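Long-range contact in elongation factor 1-gamma 1 (Saccharomyces cerevisiae, PDB 1NHY), which serves as a subunit of the eukaryotic elongation factor 1 complex in protein synthesis and probably anchors that complex to other cellular components: residues A[103-115]-A[164-176]. Numbering follows the deposited sequence.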
loop_
_atom_site.group_PDB
_atom_site.type_symbol
_atom_site.label_atom_id
_atom_site.label_comp_id
_atom_site.label_asym_id
_atom_site.label_seq_id
_atom_site.Cartn_x
_atom_site.Cartn_y
_atom_site.Cartn_z
ATOM N N ALA A 103 9.160 0.770 2.553
ATOM C CA ALA A 103 8.157 1.159 1.594
ATOM C C ALA A 103 7.376 2.344 2.106
ATOM O O ALA A 103 7.371 3.418 1.504
ATOM C CB ALA A 103 7.228 -0.001 1.351
ATOM N N ASN A 104 6.714 2.126 3.236
ATOM C CA ASN A 104 5.884 3.133 3.866
ATOM C C ASN A 104 6.584 4.444 4.165
ATOM O O ASN A 104 5.941 5.481 4.320
ATOM C CB ASN A 104 5.306 2.580 5.145
ATOM C CG ASN A 104 3.859 2.915 5.284
ATOM O OD1 ASN A 104 3.449 4.057 5.045
ATOM N ND2 ASN A 104 3.055 1.926 5.665
ATOM N N SER A 105 7.903 4.394 4.259
ATOM C CA SER A 105 8.680 5.590 4.528
ATOM C C SER A 105 9.617 5.836 3.359
ATOM O O SER A 105 9.263 6.509 2.397
ATOM C CB SER A 105 9.487 5.410 5.798
ATOM O OG SER A 105 8.653 4.940 6.833
ATOM N N ASP A 106 10.808 5.255 3.435
ATOM C CA ASP A 106 11.817 5.419 2.392
ATOM C C ASP A 106 11.333 5.650 0.970
ATOM O O ASP A 106 11.819 6.555 0.303
ATOM C CB ASP A 106 12.772 4.232 2.399
ATOM C CG ASP A 106 13.591 4.171 3.665
ATOM O OD1 ASP A 106 12.970 4.171 4.755
ATOM O OD2 ASP A 106 14.843 4.130 3.579
ATOM N N LEU A 107 10.390 4.850 0.501
ATOM C CA LEU A 107 9.909 4.999 -0.856
ATOM C C LEU A 107 8.699 5.916 -1.020
ATOM O O LEU A 107 8.661 6.741 -1.926
ATOM C CB LEU A 107 9.590 3.620 -1.418
ATOM C CG LEU A 107 8.989 3.544 -2.818
ATOM C CD1 LEU A 107 10.010 3.992 -3.859
ATOM C CD2 LEU A 107 8.548 2.127 -3.069
ATOM N N CYS A 108 7.708 5.764 -0.156
ATOM C CA CYS A 108 6.504 6.573 -0.226
ATOM C C CYS A 108 6.805 8.064 -0.065
ATOM O O CYS A 108 6.096 8.913 -0.605
ATOM C CB CYS A 108 5.547 6.129 0.869
ATOM S SG CYS A 108 3.892 6.711 0.672
ATOM N N ILE A 109 7.865 8.384 0.676
ATOM C CA ILE A 109 8.230 9.775 0.918
ATOM C C ILE A 109 8.372 10.576 -0.352
ATOM O O ILE A 109 7.762 11.633 -0.508
ATOM C CB ILE A 109 9.570 9.916 1.648
ATOM C CG1 ILE A 109 9.517 9.212 2.993
ATOM C CG2 ILE A 109 9.873 11.377 1.848
ATOM C CD1 ILE A 109 8.341 9.623 3.830
ATOM N N GLN A 110 9.196 10.067 -1.256
ATOM C CA GLN A 110 9.473 10.740 -2.510
ATOM C C GLN A 110 8.300 11.028 -3.424
ATOM O O GLN A 110 8.401 11.888 -4.290
ATOM C CB GLN A 110 10.550 9.968 -3.257
ATOM C CG GLN A 110 11.755 9.759 -2.382
ATOM C CD GLN A 110 12.125 11.030 -1.644
ATOM O OE1 GLN A 110 12.656 10.989 -0.548
ATOM N NE2 GLN A 110 11.845 12.168 -2.251
ATOM N N ILE A 111 7.190 10.325 -3.255
ATOM C CA ILE A 111 6.059 10.604 -4.113
ATOM C C ILE A 111 5.753 12.112 -4.102
ATOM O O ILE A 111 5.605 12.740 -5.154
ATOM C CB ILE A 111 4.826 9.838 -3.657
ATOM C CG1 ILE A 111 5.043 8.340 -3.876
ATOM C CG2 ILE A 111 3.606 10.323 -4.418
ATOM C CD1 ILE A 111 3.902 7.497 -3.337
ATOM N N ALA A 112 5.681 12.696 -2.911
ATOM C CA ALA A 112 5.391 14.124 -2.783
ATOM C C ALA A 112 6.565 14.988 -3.238
ATOM O O ALA A 112 6.537 16.211 -3.139
ATOM C CB ALA A 112 5.039 14.446 -1.341
ATOM N N ASN A 113 7.613 14.351 -3.722
ATOM C CA ASN A 113 8.778 15.086 -4.185
ATOM C C ASN A 113 9.019 14.794 -5.640
ATOM O O ASN A 113 9.996 15.257 -6.217
ATOM C CB ASN A 113 10.014 14.712 -3.376
ATOM C CG ASN A 113 10.028 15.389 -2.043
ATOM O OD1 ASN A 113 10.981 15.268 -1.278
ATOM N ND2 ASN A 113 8.961 16.124 -1.747
ATOM N N THR A 114 8.118 14.021 -6.234
ATOM C CA THR A 114 8.250 13.674 -7.632
ATOM C C THR A 114 6.877 13.634 -8.277
ATOM O O THR A 114 6.503 14.558 -8.980
ATOM C CB THR A 114 8.931 12.313 -7.798
ATOM O OG1 THR A 114 8.096 11.296 -7.232
ATOM C CG2 THR A 114 10.271 12.298 -7.089
ATOM N N ILE A 115 6.113 12.579 -8.033
ATOM C CA ILE A 115 4.799 12.495 -8.645
ATOM C C ILE A 115 4.028 13.799 -8.474
ATOM O O ILE A 115 3.683 14.433 -9.456
ATOM C CB ILE A 115 3.959 11.308 -8.076
ATOM C CG1 ILE A 115 4.433 9.989 -8.701
ATOM C CG2 ILE A 115 2.462 11.533 -8.348
ATOM C CD1 ILE A 115 5.866 9.636 -8.373
ATOM N N VAL A 164 1.425 -3.830 1.285
ATOM C CA VAL A 164 1.614 -2.396 1.375
ATOM C C VAL A 164 2.616 -1.894 0.365
ATOM O O VAL A 164 2.308 -1.022 -0.443
ATOM C CB VAL A 164 2.066 -2.011 2.763
ATOM C CG1 VAL A 164 2.578 -0.577 2.771
ATOM C CG2 VAL A 164 0.897 -2.181 3.719
ATOM N N ALA A 165 3.823 -2.434 0.410
ATOM C CA ALA A 165 4.842 -2.019 -0.534
ATOM C C ALA A 165 4.277 -2.044 -1.965
ATOM O O ALA A 165 4.661 -1.231 -2.804
ATOM C CB ALA A 165 6.057 -2.928 -0.419
ATOM N N ALA A 166 3.354 -2.962 -2.247
ATOM C CA ALA A 166 2.775 -3.031 -3.590
ATOM C C ALA A 166 1.923 -1.812 -3.878
ATOM O O ALA A 166 1.991 -1.238 -4.963
ATOM C CB ALA A 166 1.931 -4.288 -3.746
ATOM N N SER A 167 1.115 -1.419 -2.900
ATOM C CA SER A 167 0.246 -0.264 -3.054
ATOM C C SER A 167 1.067 1.004 -3.255
ATOM O O SER A 167 0.714 1.870 -4.051
ATOM C CB SER A 167 -0.643 -0.102 -1.823
ATOM O OG SER A 167 0.116 0.355 -0.719
ATOM N N ILE A 168 2.172 1.119 -2.540
ATOM C CA ILE A 168 2.981 2.310 -2.682
ATOM C C ILE A 168 3.570 2.424 -4.081
ATOM O O ILE A 168 3.437 3.465 -4.746
ATOM C CB ILE A 168 4.072 2.324 -1.609
ATOM C CG1 ILE A 168 3.392 2.575 -0.259
ATOM C CG2 ILE A 168 5.137 3.382 -1.920
ATOM C CD1 ILE A 168 4.247 2.302 0.935
ATOM N N PHE A 169 4.200 1.345 -4.533
ATOM C CA PHE A 169 4.794 1.309 -5.858
ATOM C C PHE A 169 3.824 1.746 -6.950
ATOM O O PHE A 169 4.220 2.398 -7.912
ATOM C CB PHE A 169 5.290 -0.093 -6.141
ATOM C CG PHE A 169 6.757 -0.253 -5.943
ATOM C CD1 PHE A 169 7.643 0.321 -6.841
ATOM C CD2 PHE A 169 7.267 -0.987 -4.868
ATOM C CE1 PHE A 169 9.029 0.165 -6.686
ATOM C CE2 PHE A 169 8.654 -1.147 -4.703
ATOM C CZ PHE A 169 9.534 -0.567 -5.616
ATOM N N THR A 170 2.552 1.395 -6.797
ATOM C CA THR A 170 1.535 1.765 -7.773
ATOM C C THR A 170 1.762 3.120 -8.477
ATOM O O THR A 170 2.239 3.144 -9.613
ATOM C CB THR A 170 0.176 1.710 -7.099
ATOM O OG1 THR A 170 -0.006 0.385 -6.584
ATOM C CG2 THR A 170 -0.929 2.019 -8.074
ATOM N N ARG A 171 1.449 4.234 -7.820
ATOM C CA ARG A 171 1.645 5.552 -8.436
ATOM C C ARG A 171 2.965 5.708 -9.213
ATOM O O ARG A 171 3.026 6.435 -10.201
ATOM C CB ARG A 171 1.547 6.645 -7.375
ATOM C CG ARG A 171 0.222 6.637 -6.622
ATOM C CD ARG A 171 -0.973 6.989 -7.518
ATOM N NE ARG A 171 -2.089 6.058 -7.345
ATOM C CZ ARG A 171 -3.375 6.407 -7.284
ATOM N NH1 ARG A 171 -3.725 7.685 -7.378
ATOM N NH2 ARG A 171 -4.315 5.478 -7.134
ATOM N N TYR A 172 4.027 5.049 -8.769
ATOM C CA TYR A 172 5.288 5.139 -9.500
ATOM C C TYR A 172 5.164 4.417 -10.853
ATOM O O TYR A 172 5.645 4.905 -11.875
ATOM C CB TYR A 172 6.417 4.521 -8.690
ATOM C CG TYR A 172 6.963 5.418 -7.616
ATOM C CD1 TYR A 172 7.749 6.522 -7.935
ATOM C CD2 TYR A 172 6.725 5.144 -6.271
ATOM C CE1 TYR A 172 8.295 7.335 -6.935
ATOM C CE2 TYR A 172 7.262 5.949 -5.266
ATOM C CZ TYR A 172 8.045 7.041 -5.605
ATOM O OH TYR A 172 8.589 7.814 -4.608
ATOM N N PHE A 173 4.517 3.257 -10.860
ATOM C CA PHE A 173 4.340 2.515 -12.097
ATOM C C PHE A 173 3.394 3.232 -13.020
ATOM O O PHE A 173 3.212 2.827 -14.151
ATOM C CB PHE A 173 3.794 1.120 -11.826
ATOM C CG PHE A 173 4.835 0.156 -11.399
ATOM C CD1 PHE A 173 5.935 -0.091 -12.206
ATOM C CD2 PHE A 173 4.751 -0.462 -10.161
ATOM C CE1 PHE A 173 6.942 -0.936 -11.792
ATOM C CE2 PHE A 173 5.756 -1.315 -9.728
ATOM C CZ PHE A 173 6.862 -1.551 -10.547
ATOM N N GLU A 174 2.782 4.300 -12.543
ATOM C CA GLU A 174 1.849 5.032 -13.379
ATOM C C GLU A 174 2.412 6.334 -13.903
ATOM O O GLU A 174 1.917 6.864 -14.892
ATOM C CB GLU A 174 0.575 5.320 -12.602
ATOM C CG GLU A 174 -0.092 4.074 -12.117
ATOM C CD GLU A 174 -1.486 4.331 -11.588
ATOM O OE1 GLU A 174 -1.632 5.152 -10.650
ATOM O OE2 GLU A 174 -2.436 3.707 -12.116
ATOM N N SER A 175 3.452 6.851 -13.260
ATOM C CA SER A 175 3.989 8.121 -13.699
ATOM C C SER A 175 5.482 8.128 -13.898
ATOM O O SER A 175 5.994 8.943 -14.647
ATOM C CB SER A 175 3.621 9.212 -12.693
ATOM O OG SER A 175 2.291 9.053 -12.229
ATOM N N LEU A 176 6.198 7.228 -13.247
ATOM C CA LEU A 176 7.639 7.261 -13.400
ATOM C C LEU A 176 8.314 6.009 -13.912
ATOM O O LEU A 176 9.396 6.086 -14.479
ATOM C CB LEU A 176 8.291 7.656 -12.073
ATOM C CG LEU A 176 7.944 9.046 -11.556
ATOM C CD1 LEU A 176 8.671 9.295 -10.254
ATOM C CD2 LEU A 176 8.338 10.070 -12.589
#
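Tyr172 pushes its ring from helix 160-175 into a hollow formed by Leu107 of helix 90-107 and by Ile111, Thr114 and Ile115 farther along the chain. Both segments belong to the all-helical C-terminal domain of the glutathione S-transferase fold, and their short helical pieces run at 35° to each other. At one end the small methyls of Ala103 and Ala165 let the backbones come close, with 5.1 Å between their CA atoms. Ile168, a branched residue with two arms to offer, fits next: its CD1 lies against the backbone of Ala103 and Asn104, while CG2, anti to its own backbone N, fills the angle between Leu107 and Cys108. Leu107 fills the next hollow with its two methyls. Its CD2 sits over the centre of the Phe169 ring in a CH-pi contact, 3.6 Å above the plane, and its CD1 lies 3.7 Å from Tyr172 CE2. Phe143 meets the Phe169 ring edge-to-face, continuing the core. Ile111 CG1, 3.5 Å from Tyr172 CE2, and Ile115 CD1, near CE1, approach obliquely from the same side of the ring plane, Leu107 CD1 from the opposite side. A tyrosine suits this hollow because its flat ring is apolar while its hydroxyl can serve a backbone carbonyl; an alanine here would probably open a gap among Leu107, Ile111 and Ile115 and deprive that carbonyl of its donor. Farther along, Leu176 CD1 packs against Ile115 CD1 at 3.4 Å. The hydroxyl end of Tyr172 is held by one bond across the contact: OH donates to Leu107 O over 2.9 Å, with a C=O...donor angle of 159°.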